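Local coordinates for glutathione reductase (Bartonella henselae, PDB 3O0H), which probably catalyses the NADPH-dependent reduction of glutathione disulfide to glutathione, using its bound FAD and a redox-active disulfide, at residues B[177-181]-B[182-186]; B[321-325]-B[326-330]. One frame throughout, in Å; residues are numbered along the deposited sequence.

Interaction 1 (B[177-181]-B[182-186]); sequences LCLTS and NEIFD
Four hydrogen bonds and a weak fifth run from Thr180 to the residues two to four places on. Glu183 OE1 takes two of them. Thr180 N reaches it at 2.8 Å with an N-H...O angle of 151°, while Thr180 OG1 donates to the same oxygen at 2.6 Å, from the syn side and 26° out of the carboxylate plane. The bend of Glu183 at chi2 (82°) turns the carboxylate back so that OE1 lies beside Thr180 N and OG1. The hydroxyl oxygen also accepts from Asn182 N at 3.1 Å, closing an ST turn. On the backbone, Glu183 N binds Thr180 O at 2.9 Å, an i to i+3 bond that closes a beta-turn over Ser181 and Asn182, and Ile184 N adds a weak bond to that oxygen.

A water joins Ser181 OG to Asn182 OD1. Apolar contact is supplied by Leu179, whose CD1 lies 3.8 Å from Ile184 CD1 and whose CD2 lies 3.7 Å from Glu183 CB.

Ser181 touches the FAD. Around the turn, Leu179 pairs by backbone hydrogen bonds with strand 279-282, Thr180 rests on Ile166 of strand 164-166, Ile184 packs on helix 201-212, and Asp186 makes a salt bridge with Lys109 of helix 102-126.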
ATOM      1  N   LEU B 177      -4.029  -6.293 -39.825  1.00 32.37           N
ATOM      2  CA  LEU B 177      -5.125  -5.404 -39.475  1.00 31.17           C
ATOM      3  C   LEU B 177      -5.232  -5.134 -37.964  1.00 27.82           C
ATOM      4  O   LEU B 177      -6.027  -4.291 -37.547  1.00 27.55           O
ATOM      5  CB  LEU B 177      -6.443  -5.999 -39.950  1.00 31.83           C
ATOM      6  CG  LEU B 177      -6.599  -6.401 -41.417  1.00 35.53           C
ATOM      7  CD1 LEU B 177      -7.915  -7.129 -41.526  1.00 35.89           C
ATOM      8  CD2 LEU B 177      -6.558  -5.207 -42.357  1.00 34.40           C
ATOM      9  N   CYS B 178      -4.508  -5.885 -37.136  1.00 25.35           N
ATOM     10  CA  CYS B 178      -4.658  -5.735 -35.709  1.00 22.51           C
ATOM     11  C   CYS B 178      -3.619  -4.776 -35.127  1.00 22.06           C
ATOM     12  O   CYS B 178      -2.542  -4.590 -35.682  1.00 22.77           O
ATOM     13  CB  CYS B 178      -4.535  -7.072 -35.006  1.00 21.79           C
ATOM     14  SG  CYS B 178      -5.768  -8.293 -35.581  1.00 21.76           S
ATOM     15  N   LEU B 179      -3.976  -4.216 -33.981  1.00 20.34           N
ATOM     16  CA  LEU B 179      -3.109  -3.362 -33.201  1.00 19.52           C
ATOM     17  C   LEU B 179      -2.277  -4.221 -32.280  1.00 18.15           C
ATOM     18  O   LEU B 179      -2.684  -5.350 -31.933  1.00 16.83           O
ATOM     19  CB  LEU B 179      -3.958  -2.468 -32.297  1.00 18.81           C
ATOM     20  CG  LEU B 179      -4.944  -1.474 -32.905  1.00 22.30           C
ATOM     21  CD1 LEU B 179      -5.936  -1.047 -31.815  1.00 25.04           C
ATOM     22  CD2 LEU B 179      -4.280  -0.278 -33.489  1.00 24.08           C
ATOM     23  N   THR B 180      -1.142  -3.675 -31.855  1.00 17.18           N
ATOM     24  CA  THR B 180      -0.405  -4.245 -30.743  1.00 16.94           C
ATOM     25  C   THR B 180      -0.214  -3.180 -29.639  1.00 16.79           C
ATOM     26  O   THR B 180      -0.717  -2.032 -29.762  1.00 15.03           O
ATOM     27  CB  THR B 180       0.947  -4.741 -31.210  1.00 17.96           C
ATOM     28  OG1 THR B 180       1.800  -3.622 -31.477  1.00 20.02           O
ATOM     29  CG2 THR B 180       0.789  -5.638 -32.482  1.00 20.07           C
ATOM     30  N   SER B 181       0.541  -3.536 -28.587  1.00 15.92           N
ATOM     31  CA  SER B 181       0.804  -2.594 -27.510  1.00 16.32           C
ATOM     32  C   SER B 181       1.583  -1.409 -28.061  1.00 17.87           C
ATOM     33  O   SER B 181       1.545  -0.321 -27.471  1.00 18.25           O
ATOM     34  CB  SER B 181       1.579  -3.237 -26.328  1.00 16.58           C
ATOM     35  OG  SER B 181       2.787  -3.784 -26.769  1.00 18.62           O
ATOM     36  N   ASN B 182       2.271  -1.588 -29.198  1.00 18.70           N
ATOM     37  CA  ASN B 182       2.959  -0.477 -29.851  1.00 20.48           C
ATOM     38  C   ASN B 182       2.012   0.623 -30.384  1.00 21.47           C
ATOM     39  O   ASN B 182       2.449   1.780 -30.567  1.00 23.95           O
ATOM     40  CB  ASN B 182       3.853  -0.973 -30.988  1.00 21.87           C
ATOM     41  CG  ASN B 182       5.185  -1.569 -30.487  1.00 24.62           C
ATOM     42  OD1 ASN B 182       5.474  -1.582 -29.276  1.00 19.76           O
ATOM     43  ND2 ASN B 182       6.005  -2.041 -31.427  1.00 23.57           N
ATOM     44  N   GLU B 183       0.755   0.273 -30.652  1.00 18.99           N
ATOM     45  CA  GLU B 183      -0.199   1.196 -31.298  1.00 19.58           C
ATOM     46  C   GLU B 183      -1.361   1.585 -30.384  1.00 18.27           C
ATOM     47  O   GLU B 183      -1.962   2.627 -30.583  1.00 19.12           O
ATOM     48  CB  GLU B 183      -0.767   0.576 -32.579  1.00 19.39           C
ATOM     49  CG  GLU B 183       0.253   0.439 -33.707  1.00 20.30           C
ATOM     50  CD  GLU B 183       1.127  -0.816 -33.544  1.00 23.20           C
ATOM     51  OE1 GLU B 183       0.654  -1.859 -33.045  1.00 20.65           O
ATOM     52  OE2 GLU B 183       2.302  -0.733 -33.891  1.00 27.17           O
ATOM     53  N   ILE B 184      -1.597   0.781 -29.352  1.00 16.85           N
ATOM     54  CA  ILE B 184      -2.799   0.818 -28.535  1.00 16.80           C
ATOM     55  C   ILE B 184      -3.001   2.140 -27.777  1.00 17.31           C
ATOM     56  O   ILE B 184      -4.147   2.545 -27.522  1.00 17.21           O
ATOM     57  CB  ILE B 184      -2.836  -0.392 -27.539  1.00 16.89           C
ATOM     58  CG1 ILE B 184      -4.233  -0.626 -27.035  1.00 17.53           C
ATOM     59  CG2 ILE B 184      -1.891  -0.144 -26.316  1.00 16.73           C
ATOM     60  CD1 ILE B 184      -5.243  -1.039 -28.103  1.00 19.79           C
ATOM     61  N   PHE B 185      -1.905   2.800 -27.431  1.00 16.08           N
ATOM     62  CA  PHE B 185      -1.951   4.035 -26.654  1.00 17.37           C
ATOM     63  C   PHE B 185      -2.382   5.230 -27.482  1.00 18.09           C
ATOM     64  O   PHE B 185      -2.740   6.281 -26.907  1.00 20.61           O
ATOM     65  CB  PHE B 185      -0.572   4.335 -26.048  1.00 17.57           C
ATOM     66  CG  PHE B 185      -0.118   3.302 -25.054  1.00 14.86           C
ATOM     67  CD1 PHE B 185      -0.773   3.151 -23.841  1.00 15.64           C
ATOM     68  CD2 PHE B 185       0.960   2.466 -25.331  1.00 20.08           C
ATOM     69  CE1 PHE B 185      -0.363   2.184 -22.923  1.00 18.01           C
ATOM     70  CE2 PHE B 185       1.365   1.473 -24.405  1.00 17.14           C
ATOM     71  CZ  PHE B 185       0.737   1.362 -23.219  1.00 16.06           C
ATOM     72  N   ASP B 186      -2.277   5.099 -28.807  1.00 17.67           N
ATOM     73  CA  ASP B 186      -2.353   6.253 -29.682  1.00 19.51           C
ATOM     74  C   ASP B 186      -3.545   6.274 -30.627  1.00 18.94           C
ATOM     75  O   ASP B 186      -3.553   7.043 -31.568  1.00 19.03           O
ATOM     76  CB  ASP B 186      -1.051   6.381 -30.449  1.00 21.42           C
ATOM     77  CG  ASP B 186       0.129   6.650 -29.526  1.00 24.19           C
ATOM     78  OD1 ASP B 186      -0.057   7.380 -28.530  1.00 25.04           O
ATOM     79  OD2 ASP B 186       1.237   6.140 -29.817  1.00 25.13           O
TER
HETATM   80  O   HOH W   1       4.539  -1.804 -26.589  1.00 11.06           O

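Interaction 2 (B[321-325]-B[326-330]); sequences IWAVG and DVTGH. With FAD (flavin-adenine dinucleotide), chain H.
Thr328 folds back onto Gly325 just beyond the end of strand 321-323. Its CB stands 3.6 Å from Gly325 O. One branch, OG1, lies between the backbone N and the carbonyl carbon (chi1 69°) and donates to Gly325 O at 2.8 Å, with a C=O...O angle of 163° that places it almost straight ahead of the carbonyl. The other branch, CG2, is directed at the strand end, meeting Ala323 O at 3.6 Å and Ala323 CB at 3.8 Å. Thr328 N binds Gly325 O as well, at an N-H...O angle of 165°, so one carbonyl oxygen is gripped twice and the chain is closed into a 3-10 turn.

Gly325 and Asp326 form the Gly-Asp pair of the second FAD-binding sequence motif of the disulfide reductase family. Asp326 N donates to FAD O2P at 2.9 Å, and Asp326 OD1 accepts the ribitol hydroxyl O3'. The bare CA of Gly325 lets O2P come within 3.4 Å of it, where a side chain would run into the phosphate oxygen. A water donates to both Val324 O and O2P and accepts from Val327 N, tying the strand end, the turn and the phosphate together. The His330 ring lays one face over Gly325 O, while its NE2 is hydrogen-bonded to OD2 of Asp340 in helix 334-349, an oxygen that also accepts from Gly325 N.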
ATOM      1  N   ILE B 321      31.718  -9.058 -25.326  1.00 14.56           N
ATOM      2  CA  ILE B 321      30.317  -8.795 -25.633  1.00 13.19           C
ATOM      3  C   ILE B 321      29.432  -9.302 -24.477  1.00 13.55           C
ATOM      4  O   ILE B 321      29.544 -10.476 -24.053  1.00 15.10           O
ATOM      5  CB  ILE B 321      29.889  -9.392 -26.986  1.00 12.72           C
ATOM      6  CG1 ILE B 321      30.832  -8.932 -28.102  1.00 13.14           C
ATOM      7  CG2 ILE B 321      28.451  -8.963 -27.354  1.00 12.68           C
ATOM      8  CD1 ILE B 321      30.550  -9.563 -29.510  1.00  9.31           C
ATOM      9  N   TRP B 322      28.603  -8.394 -23.949  1.00 13.27           N
ATOM     10  CA  TRP B 322      27.725  -8.686 -22.813  1.00 14.64           C
ATOM     11  C   TRP B 322      26.316  -8.420 -23.276  1.00 12.60           C
ATOM     12  O   TRP B 322      26.132  -7.874 -24.355  1.00 13.01           O
ATOM     13  CB  TRP B 322      28.066  -7.786 -21.618  1.00 15.26           C
ATOM     14  CG  TRP B 322      29.344  -8.126 -20.807  1.00 19.28           C
ATOM     15  CD1 TRP B 322      29.395  -8.787 -19.595  1.00 19.61           C
ATOM     16  CD2 TRP B 322      30.679  -7.739 -21.098  1.00 22.76           C
ATOM     17  NE1 TRP B 322      30.666  -8.856 -19.150  1.00 25.65           N
ATOM     18  CE2 TRP B 322      31.493  -8.227 -20.044  1.00 24.53           C
ATOM     19  CE3 TRP B 322      31.272  -7.027 -22.136  1.00 21.89           C
ATOM     20  CZ2 TRP B 322      32.867  -8.035 -20.001  1.00 28.26           C
ATOM     21  CZ3 TRP B 322      32.635  -6.830 -22.102  1.00 26.16           C
ATOM     22  CH2 TRP B 322      33.436  -7.341 -21.042  1.00 30.10           C
ATOM     23  N   ALA B 323      25.311  -8.817 -22.485  1.00 11.83           N
ATOM     24  CA  ALA B 323      23.890  -8.541 -22.826  1.00 11.12           C
ATOM     25  C   ALA B 323      23.105  -8.463 -21.523  1.00 11.90           C
ATOM     26  O   ALA B 323      23.448  -9.163 -20.558  1.00 13.16           O
ATOM     27  CB  ALA B 323      23.282  -9.633 -23.743  1.00 11.68           C
ATOM     28  N   VAL B 324      22.065  -7.627 -21.492  1.00 11.92           N
ATOM     29  CA  VAL B 324      21.243  -7.396 -20.309  1.00 11.18           C
ATOM     30  C   VAL B 324      19.789  -7.303 -20.760  1.00 11.73           C
ATOM     31  O   VAL B 324      19.513  -6.910 -21.911  1.00 10.98           O
ATOM     32  CB  VAL B 324      21.663  -6.083 -19.581  1.00 12.44           C
ATOM     33  CG1 VAL B 324      23.056  -6.244 -18.991  1.00 11.88           C
ATOM     34  CG2 VAL B 324      21.632  -4.855 -20.526  1.00  8.51           C
ATOM     35  N   GLY B 325      18.870  -7.663 -19.871  1.00 11.16           N
ATOM     36  CA  GLY B 325      17.480  -7.373 -20.082  1.00 10.44           C
ATOM     37  C   GLY B 325      16.721  -8.442 -20.749  1.00  9.88           C
ATOM     38  O   GLY B 325      17.165  -9.593 -20.741  1.00 11.31           O
ATOM     39  N   ASP B 326      15.618  -8.047 -21.424  1.00 10.30           N
ATOM     40  CA  ASP B 326      14.685  -8.995 -22.054  1.00 10.71           C
ATOM     41  C   ASP B 326      15.401  -9.842 -23.095  1.00 10.85           C
ATOM     42  O   ASP B 326      15.086 -11.037 -23.272  1.00 10.59           O
ATOM     43  CB  ASP B 326      13.516  -8.254 -22.738  1.00 10.60           C
ATOM     44  CG  ASP B 326      12.534  -7.611 -21.775  1.00 10.96           C
ATOM     45  OD1 ASP B 326      12.699  -7.703 -20.540  1.00 10.26           O
ATOM     46  OD2 ASP B 326      11.559  -6.974 -22.300  1.00 10.89           O
ATOM     47  N   VAL B 327      16.419  -9.265 -23.754  1.00 10.17           N
ATOM     48  CA  VAL B 327      17.077  -9.982 -24.840  1.00  9.83           C
ATOM     49  C   VAL B 327      17.785 -11.290 -24.384  1.00 10.24           C
ATOM     50  O   VAL B 327      18.053 -12.189 -25.192  1.00 11.55           O
ATOM     51  CB  VAL B 327      18.085  -9.045 -25.587  1.00  9.86           C
ATOM     52  CG1 VAL B 327      19.413  -8.817 -24.745  1.00  8.85           C
ATOM     53  CG2 VAL B 327      18.389  -9.626 -26.991  1.00  8.12           C
ATOM     54  N   THR B 328      18.037 -11.424 -23.081  1.00 11.10           N
ATOM     55  CA  THR B 328      18.753 -12.556 -22.539  1.00 11.58           C
ATOM     56  C   THR B 328      17.809 -13.690 -22.202  1.00 12.50           C
ATOM     57  O   THR B 328      18.252 -14.762 -21.786  1.00 13.61           O
ATOM     58  CB  THR B 328      19.580 -12.166 -21.274  1.00 12.98           C
ATOM     59  OG1 THR B 328      18.698 -11.855 -20.183  1.00  9.81           O
ATOM     60  CG2 THR B 328      20.500 -10.960 -21.568  1.00 12.40           C
ATOM     61  N   GLY B 329      16.494 -13.479 -22.362  1.00 11.92           N
ATOM     62  CA  GLY B 329      15.572 -14.595 -22.266  1.00 11.87           C
ATOM     63  C   GLY B 329      14.930 -14.836 -20.912  1.00 12.59           C
ATOM     64  O   GLY B 329      14.090 -15.720 -20.769  1.00 13.80           O
ATOM     65  N   HIS B 330      15.336 -14.087 -19.907  1.00 13.16           N
ATOM     66  CA  HIS B 330      14.685 -14.237 -18.592  1.00 13.95           C
ATOM     67  C   HIS B 330      13.377 -13.444 -18.542  1.00 12.86           C
ATOM     68  O   HIS B 330      12.966 -12.846 -19.529  1.00 12.29           O
ATOM     69  CB  HIS B 330      15.609 -13.823 -17.469  1.00 13.47           C
ATOM     70  CG  HIS B 330      16.063 -12.397 -17.539  1.00 10.85           C
ATOM     71  ND1 HIS B 330      15.177 -11.341 -17.593  1.00 14.65           N
ATOM     72  CD2 HIS B 330      17.297 -11.856 -17.489  1.00 10.70           C
ATOM     73  CE1 HIS B 330      15.857 -10.207 -17.609  1.00 15.07           C
ATOM     74  NE2 HIS B 330      17.145 -10.488 -17.535  1.00 11.45           N
TER
HETATM   75  PA  FAD H 500      13.774  -2.214 -23.790  1.00 12.80           P
HETATM   76  O1A FAD H 500      12.665  -2.810 -24.603  1.00 12.38           O
HETATM   77  O2A FAD H 500      13.313  -1.291 -22.696  1.00 12.81           O
HETATM   78  O5B FAD H 500      14.847  -1.443 -24.689  1.00 11.58           O
HETATM   79  C5B FAD H 500      15.365  -1.939 -25.905  1.00 12.86           C
HETATM   80  C4B FAD H 500      15.645  -0.716 -26.754  1.00 11.36           C
HETATM   81  O4B FAD H 500      16.486  -1.036 -27.852  1.00 13.53           O
HETATM   82  C3B FAD H 500      14.396  -0.071 -27.343  1.00 11.40           C
HETATM   83  O3B FAD H 500      14.373   1.327 -27.040  1.00 14.23           O
HETATM   84  C2B FAD H 500      14.524  -0.292 -28.839  1.00 13.87           C
HETATM   85  O2B FAD H 500      13.995   0.794 -29.561  1.00 13.57           O
HETATM   86  C1B FAD H 500      15.997  -0.366 -29.056  1.00 12.14           C
HETATM   87  N9A FAD H 500      16.579  -1.237 -30.091  1.00 11.65           N
HETATM   88  C8A FAD H 500      16.316  -2.554 -30.324  1.00  9.30           C
HETATM   89  N7A FAD H 500      17.171  -2.996 -31.259  1.00  9.28           N
HETATM   90  C5A FAD H 500      17.977  -1.949 -31.608  1.00  9.21           C
HETATM   91  C6A FAD H 500      19.060  -1.838 -32.439  1.00 11.56           C
HETATM   92  N6A FAD H 500      19.511  -2.858 -33.186  1.00 11.03           N
HETATM   93  N1A FAD H 500      19.696  -0.625 -32.549  1.00 11.19           N
HETATM   94  C2A FAD H 500      19.265   0.438 -31.791  1.00 13.23           C
HETATM   95  N3A FAD H 500      18.216   0.325 -30.941  1.00 12.87           N
HETATM   96  C4A FAD H 500      17.629  -0.876 -30.839  1.00 11.87           C
HETATM   97  N1  FAD H 500       7.715  -4.478 -16.994  1.00 13.72           N
HETATM   98  C2  FAD H 500       7.560  -4.244 -15.643  1.00 11.18           C
HETATM   99  O2  FAD H 500       8.475  -4.465 -14.809  1.00 12.68           O
HETATM  100  N3  FAD H 500       6.396  -3.756 -15.194  1.00 12.28           N
HETATM  101  C4  FAD H 500       5.343  -3.438 -16.035  1.00 14.17           C
HETATM  102  O4  FAD H 500       4.329  -2.952 -15.518  1.00 13.93           O
HETATM  103  C4X FAD H 500       5.490  -3.671 -17.403  1.00 11.92           C
HETATM  104  N5  FAD H 500       4.496  -3.364 -18.292  1.00 14.92           N
HETATM  105  C5X FAD H 500       4.722  -3.581 -19.651  1.00 11.58           C
HETATM  106  C6  FAD H 500       3.697  -3.280 -20.531  1.00 11.57           C
HETATM  107  C7  FAD H 500       3.866  -3.460 -21.897  1.00 12.69           C
HETATM  108  C7M FAD H 500       2.716  -3.100 -22.821  1.00 14.26           C
HETATM  109  C8  FAD H 500       5.067  -3.939 -22.382  1.00 10.10           C
HETATM  110  C8M FAD H 500       5.264  -4.183 -23.864  1.00 10.35           C
HETATM  111  C9  FAD H 500       6.092  -4.269 -21.502  1.00  9.20           C
HETATM  112  C9A FAD H 500       5.915  -4.094 -20.125  1.00  8.53           C
HETATM  113  N10 FAD H 500       6.907  -4.397 -19.209  1.00 12.23           N
HETATM  114  C10 FAD H 500       6.705  -4.168 -17.871  1.00 12.02           C
HETATM  115  C1' FAD H 500       8.210  -4.961 -19.619  1.00 10.35           C
HETATM  116  C2' FAD H 500       9.313  -3.940 -19.740  1.00 12.33           C
HETATM  117  O2' FAD H 500       8.945  -2.994 -20.727  1.00 12.21           O
HETATM  118  C3' FAD H 500      10.570  -4.658 -20.154  1.00 10.98           C
HETATM  119  O3' FAD H 500      10.849  -5.799 -19.362  1.00 12.45           O
HETATM  120  C4' FAD H 500      11.734  -3.693 -20.204  1.00 13.31           C
HETATM  121  O4' FAD H 500      11.391  -2.614 -21.078  1.00 14.55           O
HETATM  122  C5' FAD H 500      12.986  -4.378 -20.738  1.00 11.45           C
HETATM  123  O5' FAD H 500      14.107  -3.466 -20.720  1.00 11.35           O
HETATM  124  P   FAD H 500      15.241  -3.723 -21.828  1.00 10.72           P
HETATM  125  O1P FAD H 500      16.415  -2.806 -21.569  1.00 14.03           O
HETATM  126  O2P FAD H 500      15.602  -5.192 -21.852  1.00 10.01           O
HETATM  127  O3P FAD H 500      14.608  -3.478 -23.260  1.00 10.76           O
HETATM  128  O   HOH W   2      17.413  -6.386 -23.538  1.00  4.73           O

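How the interactions relate
From the N terminus, the chain makes interaction 1 in the passage between strands 164-166 and 193-197, that is, between the FAD-binding part of the fold and the second, four-stranded parallel sheet. It closes a short turn there, beside edge strand 279-282. Some 135 residues later, after that sheet is complete, interaction 2 closes its own turn between edge strand 321-323 of the five-stranded FAD-binding sheet and helix 334-349. The two are in series and neither nest nor cross. The centres of interactions 1 and 2 lie about 25 Å apart, and their nearest atoms about 10 Å. The cofactor spans this gap: the side chain of Ser181 lies about 4 Å from the methyl-bearing end of the flavin, whereas interaction 2 sits at its ribitol and pyrophosphate.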